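Local coordinates for protein general negative regulator of transcription subunit 2 (Saccharomyces cerevisiae, PDB 4BY6) that serves as a core subunit of the CCR4-NOT complex, is required for its integrity, and takes part in transcriptional repression and mRNA deadenylation, at residues 161-166 / 184-189; 107-112 / 130-135. All blocks are in the same frame, centred on the assembly; numbering follows the deposited sequence.

Interaction 1: 161-166 / 184-189; sequences GLSERG and LLFYNA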
loop_
_atom_site.group_PDB
_atom_site.type_symbol
_atom_site.label_atom_id
_atom_site.label_comp_id
_atom_site.label_asym_id
_atom_site.label_seq_id
_atom_site.Cartn_x
_atom_site.Cartn_y
_atom_site.Cartn_z
ATOM N N GLY E 161 -12.433 51.683 -24.632
ATOM C CA GLY E 161 -11.103 51.720 -24.056
ATOM C C GLY E 161 -10.938 50.873 -22.798
ATOM O O GLY E 161 -9.891 50.911 -22.147
ATOM N N LEU E 162 -11.934 50.056 -22.475
ATOM C CA LEU E 162 -11.846 49.265 -21.251
ATOM C C LEU E 162 -11.250 47.875 -21.498
ATOM O O LEU E 162 -10.934 47.130 -20.556
ATOM C CB LEU E 162 -13.225 49.151 -20.611
ATOM C CG LEU E 162 -13.895 50.489 -20.315
ATOM C CD1 LEU E 162 -15.276 50.214 -19.740
ATOM C CD2 LEU E 162 -13.045 51.327 -19.374
ATOM N N SER E 163 -11.055 47.551 -22.770
ATOM C CA SER E 163 -10.526 46.255 -23.143
ATOM C C SER E 163 -9.761 46.316 -24.454
ATOM O O SER E 163 -9.854 47.296 -25.200
ATOM C CB SER E 163 -11.664 45.242 -23.257
ATOM O OG SER E 163 -12.613 45.679 -24.211
ATOM N N GLU E 164 -9.000 45.264 -24.729
ATOM C CA GLU E 164 -8.344 45.138 -26.020
ATOM C C GLU E 164 -8.489 43.708 -26.470
ATOM O O GLU E 164 -8.571 42.794 -25.644
ATOM C CB GLU E 164 -6.867 45.532 -25.952
ATOM C CG GLU E 164 -6.040 44.662 -25.040
ATOM C CD GLU E 164 -4.594 45.096 -24.951
ATOM O OE1 GLU E 164 -4.343 46.326 -24.998
ATOM O OE2 GLU E 164 -3.708 44.218 -24.794
ATOM N N ARG E 165 -8.522 43.511 -27.780
ATOM C CA ARG E 165 -8.604 42.169 -28.310
ATOM C C ARG E 165 -7.284 41.849 -28.960
ATOM O O ARG E 165 -6.792 42.613 -29.784
ATOM C CB ARG E 165 -9.769 42.048 -29.287
ATOM C CG ARG E 165 -10.135 40.638 -29.565
ATOM C CD ARG E 165 -11.038 40.537 -30.753
ATOM N NE ARG E 165 -10.820 39.260 -31.410
ATOM C CZ ARG E 165 -11.452 38.867 -32.503
ATOM N NH1 ARG E 165 -12.369 39.651 -33.061
ATOM N NH2 ARG E 165 -11.167 37.686 -33.029
ATOM N N GLY E 166 -6.680 40.735 -28.565
ATOM C CA GLY E 166 -5.359 40.419 -29.076
ATOM C C GLY E 166 -4.923 38.991 -28.869
ATOM O O GLY E 166 -5.661 38.179 -28.321
ATOM N N LEU E 184 -10.168 38.439 -25.465
ATOM C CA LEU E 184 -10.702 39.755 -25.159
ATOM C C LEU E 184 -10.353 40.053 -23.721
ATOM O O LEU E 184 -10.885 39.460 -22.805
ATOM C CB LEU E 184 -12.207 39.829 -25.380
ATOM C CG LEU E 184 -12.778 41.175 -24.937
ATOM C CD1 LEU E 184 -12.362 42.258 -25.909
ATOM C CD2 LEU E 184 -14.264 41.108 -24.851
ATOM N N LEU E 185 -9.432 40.980 -23.548
ATOM C CA LEU E 185 -8.790 41.246 -22.276
ATOM C C LEU E 185 -9.221 42.574 -21.683
ATOM O O LEU E 185 -9.087 43.619 -22.330
ATOM C CB LEU E 185 -7.285 41.257 -22.483
ATOM C CG LEU E 185 -6.512 41.720 -21.272
ATOM C CD1 LEU E 185 -6.699 40.692 -20.160
ATOM C CD2 LEU E 185 -5.073 41.864 -21.692
ATOM N N PHE E 186 -9.700 42.541 -20.448
ATOM C CA PHE E 186 -10.153 43.751 -19.780
ATOM C C PHE E 186 -9.081 44.305 -18.875
ATOM O O PHE E 186 -8.562 43.581 -18.033
ATOM C CB PHE E 186 -11.425 43.478 -18.980
ATOM C CG PHE E 186 -12.659 43.482 -19.817
ATOM C CD1 PHE E 186 -13.061 42.340 -20.497
ATOM C CD2 PHE E 186 -13.408 44.644 -19.962
ATOM C CE1 PHE E 186 -14.208 42.353 -21.292
ATOM C CE2 PHE E 186 -14.544 44.660 -20.756
ATOM C CZ PHE E 186 -14.940 43.509 -21.418
ATOM N N TYR E 187 -8.767 45.592 -19.034
ATOM C CA TYR E 187 -7.653 46.185 -18.305
ATOM C C TYR E 187 -7.855 46.225 -16.782
ATOM O O TYR E 187 -6.877 46.132 -16.053
ATOM C CB TYR E 187 -7.390 47.588 -18.816
ATOM C CG TYR E 187 -7.011 47.682 -20.284
ATOM C CD1 TYR E 187 -5.845 47.103 -20.770
ATOM C CD2 TYR E 187 -7.823 48.360 -21.183
ATOM C CE1 TYR E 187 -5.504 47.198 -22.115
ATOM C CE2 TYR E 187 -7.494 48.454 -22.525
ATOM C CZ TYR E 187 -6.329 47.872 -22.993
ATOM O OH TYR E 187 -5.982 47.986 -24.338
ATOM N N ASN E 188 -9.095 46.363 -16.302
ATOM C CA ASN E 188 -9.355 46.302 -14.852
ATOM C C ASN E 188 -9.027 44.909 -14.242
ATOM O O ASN E 188 -9.036 44.732 -13.021
ATOM C CB ASN E 188 -10.806 46.732 -14.512
ATOM C CG ASN E 188 -11.875 45.745 -14.981
ATOM O OD1 ASN E 188 -11.598 44.735 -15.627
ATOM N ND2 ASN E 188 -13.119 46.046 -14.641
ATOM N N ALA E 189 -8.748 43.930 -15.098
ATOM C CA ALA E 189 -8.565 42.560 -14.661
ATOM C C ALA E 189 -7.083 42.162 -14.582
ATOM O O ALA E 189 -6.741 41.078 -14.082
ATOM C CB ALA E 189 -9.301 41.624 -15.600
#
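The amide N of Glu-164 donates to Leu-185 O at 2.9 Å, and Leu-185 N returns the bond to Glu-164 O, also at 2.9 Å, in an antiparallel hydrogen-bonded pair. Ser-163 with Phe-186 and Arg-165 with Leu-184 are the non-hydrogen-bonded pairs beside it. The axes of the short strands 163-166 and 184-186 come within 4.7 Å, at 151° between their N-to-C directions. A bond from Tyr-187 N to Leu-162 O, 3.1 Å, carries the pairing past the strand end.

The Tyr-187 ring passes the backbone of 161-163, with Gly-161 O at its edge, 3.4 Å from CD2. Its OH is modelled as a hydrogen-bond donor to Glu-164 OE1, but the contact is very short and its geometry doubtful. The carboxylate is turned 79° against the ring. Glu-164 chi1 (62°) sets CG between the backbone N and the carbonyl carbon, beside the Tyr-187 hydroxyl. OE2 has its own partner, the hydroxyl of Tyr-168. A phenylalanine in place of Tyr-187 would lack the hydroxyl that also touches Glu-164 CB, and would probably leave OE1 without this partner.

On the other face of the sheet, Ser-163 CB stands over the centre of the Phe-186 ring, 3.8 Å from the centroid, a CH-pi contact. Ser-163 OG bonds to Ser-158 OG. This is the open end of an antiparallel beta hairpin, strands 163-172 and 177-186, in the NOT2/NOT3/NOT5 C-terminal domain.

Interaction 2: 107-112 / 130-135; sequences FQDETL and LELRKR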
loop_
_atom_site.group_PDB
_atom_site.type_symbol
_atom_site.label_atom_id
_atom_site.label_comp_id
_atom_site.label_asym_id
_atom_site.label_seq_id
_atom_site.Cartn_x
_atom_site.Cartn_y
_atom_site.Cartn_z
ATOM N N PHE E 107 16.923 34.063 -12.720
ATOM C CA PHE E 107 16.057 32.915 -12.943
ATOM C C PHE E 107 15.249 33.049 -14.228
ATOM O O PHE E 107 14.918 34.161 -14.650
ATOM C CB PHE E 107 15.104 32.736 -11.762
ATOM C CG PHE E 107 15.796 32.591 -10.444
ATOM C CD1 PHE E 107 17.021 31.934 -10.355
ATOM C CD2 PHE E 107 15.214 33.081 -9.279
ATOM C CE1 PHE E 107 17.656 31.781 -9.120
ATOM C CE2 PHE E 107 15.847 32.928 -8.042
ATOM C CZ PHE E 107 17.060 32.278 -7.968
ATOM N N GLN E 108 14.925 31.916 -14.846
ATOM C CA GLN E 108 14.047 31.943 -16.004
ATOM C C GLN E 108 12.561 32.132 -15.628
ATOM O O GLN E 108 12.145 31.855 -14.487
ATOM C CB GLN E 108 14.237 30.666 -16.801
ATOM C CG GLN E 108 15.680 30.422 -17.155
ATOM C CD GLN E 108 15.829 29.254 -18.092
ATOM O OE1 GLN E 108 14.868 28.854 -18.759
ATOM N NE2 GLN E 108 17.018 28.675 -18.132
ATOM N N ASP E 109 11.762 32.553 -16.608
ATOM C CA ASP E 109 10.350 32.838 -16.371
ATOM C C ASP E 109 9.686 31.706 -15.586
ATOM O O ASP E 109 9.042 31.955 -14.557
ATOM C CB ASP E 109 9.588 33.039 -17.697
ATOM C CG ASP E 109 10.023 34.286 -18.479
ATOM O OD1 ASP E 109 10.734 35.166 -17.927
ATOM O OD2 ASP E 109 9.656 34.359 -19.683
ATOM N N GLU E 110 9.855 30.469 -16.058
ATOM C CA GLU E 110 9.221 29.328 -15.399
ATOM C C GLU E 110 9.606 29.244 -13.935
ATOM O O GLU E 110 8.741 29.035 -13.084
ATOM C CB GLU E 110 9.572 28.016 -16.079
ATOM C CG GLU E 110 8.581 27.563 -17.094
ATOM C CD GLU E 110 9.061 27.836 -18.478
ATOM O OE1 GLU E 110 9.801 28.843 -18.647
ATOM O OE2 GLU E 110 8.711 27.044 -19.386
ATOM N N THR E 111 10.888 29.434 -13.625
ATOM C CA THR E 111 11.293 29.382 -12.220
ATOM C C THR E 111 10.577 30.439 -11.367
ATOM O O THR E 111 10.130 30.139 -10.246
ATOM C CB THR E 111 12.812 29.512 -12.097
ATOM O OG1 THR E 111 13.390 28.324 -12.644
ATOM C CG2 THR E 111 13.258 29.644 -10.632
ATOM N N LEU E 112 10.411 31.644 -11.920
ATOM C CA LEU E 112 9.667 32.711 -11.247
ATOM C C LEU E 112 8.183 32.320 -11.048
ATOM O O LEU E 112 7.593 32.569 -9.973
ATOM C CB LEU E 112 9.748 34.005 -12.051
ATOM C CG LEU E 112 11.109 34.567 -12.450
ATOM C CD1 LEU E 112 10.896 35.742 -13.389
ATOM C CD2 LEU E 112 11.883 34.988 -11.225
ATOM N N LEU E 130 7.351 41.326 -9.427
ATOM C CA LEU E 130 7.984 42.516 -10.003
ATOM C C LEU E 130 8.857 42.182 -11.206
ATOM O O LEU E 130 8.875 42.923 -12.193
ATOM C CB LEU E 130 8.816 43.239 -8.954
ATOM C CG LEU E 130 8.002 43.793 -7.793
ATOM C CD1 LEU E 130 8.926 44.225 -6.696
ATOM C CD2 LEU E 130 7.133 44.935 -8.252
ATOM N N GLU E 131 9.572 41.062 -11.114
ATOM C CA GLU E 131 10.461 40.619 -12.179
ATOM C C GLU E 131 9.673 40.166 -13.418
ATOM O O GLU E 131 10.040 40.458 -14.562
ATOM C CB GLU E 131 11.354 39.503 -11.670
ATOM C CG GLU E 131 12.278 38.929 -12.700
ATOM C CD GLU E 131 13.364 39.887 -13.136
ATOM O OE1 GLU E 131 13.695 40.824 -12.376
ATOM O OE2 GLU E 131 13.889 39.690 -14.253
ATOM N N LEU E 132 8.591 39.437 -13.193
ATOM C CA LEU E 132 7.745 39.039 -14.298
ATOM C C LEU E 132 7.127 40.257 -14.948
ATOM O O LEU E 132 7.026 40.350 -16.185
ATOM C CB LEU E 132 6.674 38.071 -13.810
ATOM C CG LEU E 132 7.272 36.680 -13.650
ATOM C CD1 LEU E 132 6.283 35.784 -12.909
ATOM C CD2 LEU E 132 7.611 36.140 -15.046
ATOM N N ARG E 133 6.740 41.201 -14.097
ATOM C CA ARG E 133 6.170 42.448 -14.559
ATOM C C ARG E 133 7.183 43.150 -15.482
ATOM O O ARG E 133 6.824 43.627 -16.563
ATOM C CB ARG E 133 5.774 43.322 -13.361
ATOM C CG ARG E 133 4.803 44.423 -13.697
ATOM C CD ARG E 133 3.422 43.867 -13.869
ATOM N NE ARG E 133 2.540 44.837 -14.509
ATOM C CZ ARG E 133 2.453 44.992 -15.831
ATOM N NH1 ARG E 133 3.217 44.266 -16.643
ATOM N NH2 ARG E 133 1.609 45.873 -16.349
ATOM N N LYS E 134 8.455 43.151 -15.073
ATOM C CA LYS E 134 9.536 43.768 -15.843
ATOM C C LYS E 134 9.779 43.105 -17.202
ATOM O O LYS E 134 10.173 43.765 -18.163
ATOM C CB LYS E 134 10.817 43.744 -15.018
ATOM C CG LYS E 134 12.069 43.967 -15.815
ATOM C CD LYS E 134 13.250 44.121 -14.911
ATOM C CE LYS E 134 14.553 44.098 -15.689
ATOM N NZ LYS E 134 15.606 44.708 -14.827
ATOM N N ARG E 135 9.557 41.800 -17.276
ATOM C CA ARG E 135 9.712 41.045 -18.517
ATOM C C ARG E 135 8.450 41.073 -19.369
ATOM O O ARG E 135 8.260 40.229 -20.264
ATOM C CB ARG E 135 10.083 39.608 -18.207
ATOM C CG ARG E 135 11.345 39.519 -17.426
ATOM C CD ARG E 135 11.633 38.106 -17.008
ATOM N NE ARG E 135 12.783 38.100 -16.117
ATOM C CZ ARG E 135 13.432 37.008 -15.748
ATOM N NH1 ARG E 135 13.032 35.820 -16.193
ATOM N NH2 ARG E 135 14.471 37.109 -14.930
#
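A salt-bridge network joins the start of helix 109-118 to the end of helix 123-134. Its centre is the guanidinium of Arg-135, the first residue to leave the second helix. NH1 and NH2 both donate to Phe-107 O, at 2.9 and 3.0 Å. This is an end-on grip on one carbonyl oxygen, which lies in the guanidinium plane. NH1 also bonds to Asp-109 OD1 at 3.0 Å, with a fairly straight N-H...O angle of 166°. It meets that oxygen on its anti side, somewhat out of the carboxylate plane.

Side-on, NE and NH2 share Glu-131 OE2, each at 2.7 Å. The Arg-135 chain is extended from CG to NE. Three acceptors at the rim thus fix the rotation of the guanidinium, and the two carboxylates would probably stabilise its positive charge. Asp-109 OD2 makes a weak hydrogen bond to Trp-137 NE1.

Leu-112 CD1 lies over one guanidinium face, 3.5 Å above the plane and offset toward the rim. The same methyl touches Glu-131 CG at 3.5 Å and Leu-132 CD2 at 3.7 Å. The Phe-107 ring makes edge-to-face contacts with aromatic side chains of another protein's chain. Gln-108, at the N-cap position, donates its backbone N to an acidic side chain there. This is packing between two successive helices, where an arginine at the C-terminal end of one bridges to the first turn of the other and to the residues leading into it.

How the interactions relate
Interaction 2 comes first along the chain and closes before interaction 1 opens. Their centres are 23 Å apart. The nearest atoms lie about 8 Å apart, so the two do not meet directly. All four segments belong to the NOT2/NOT3/NOT5 C-terminal domain. Interaction 2 belongs to its helical part, helices 109-118 and 123-134. Interaction 1 belongs to the antiparallel sheet, strands 163-172 and 177-186. Strand 138-140 follows soon after helix 123-134, and its His-140 touches Leu-185 and Ala-189. The sheet is therefore entered directly from the helices. Another protein's chain reaches the 107-112 side of interaction 2, whereas no other chain of the assembly touches interaction 1.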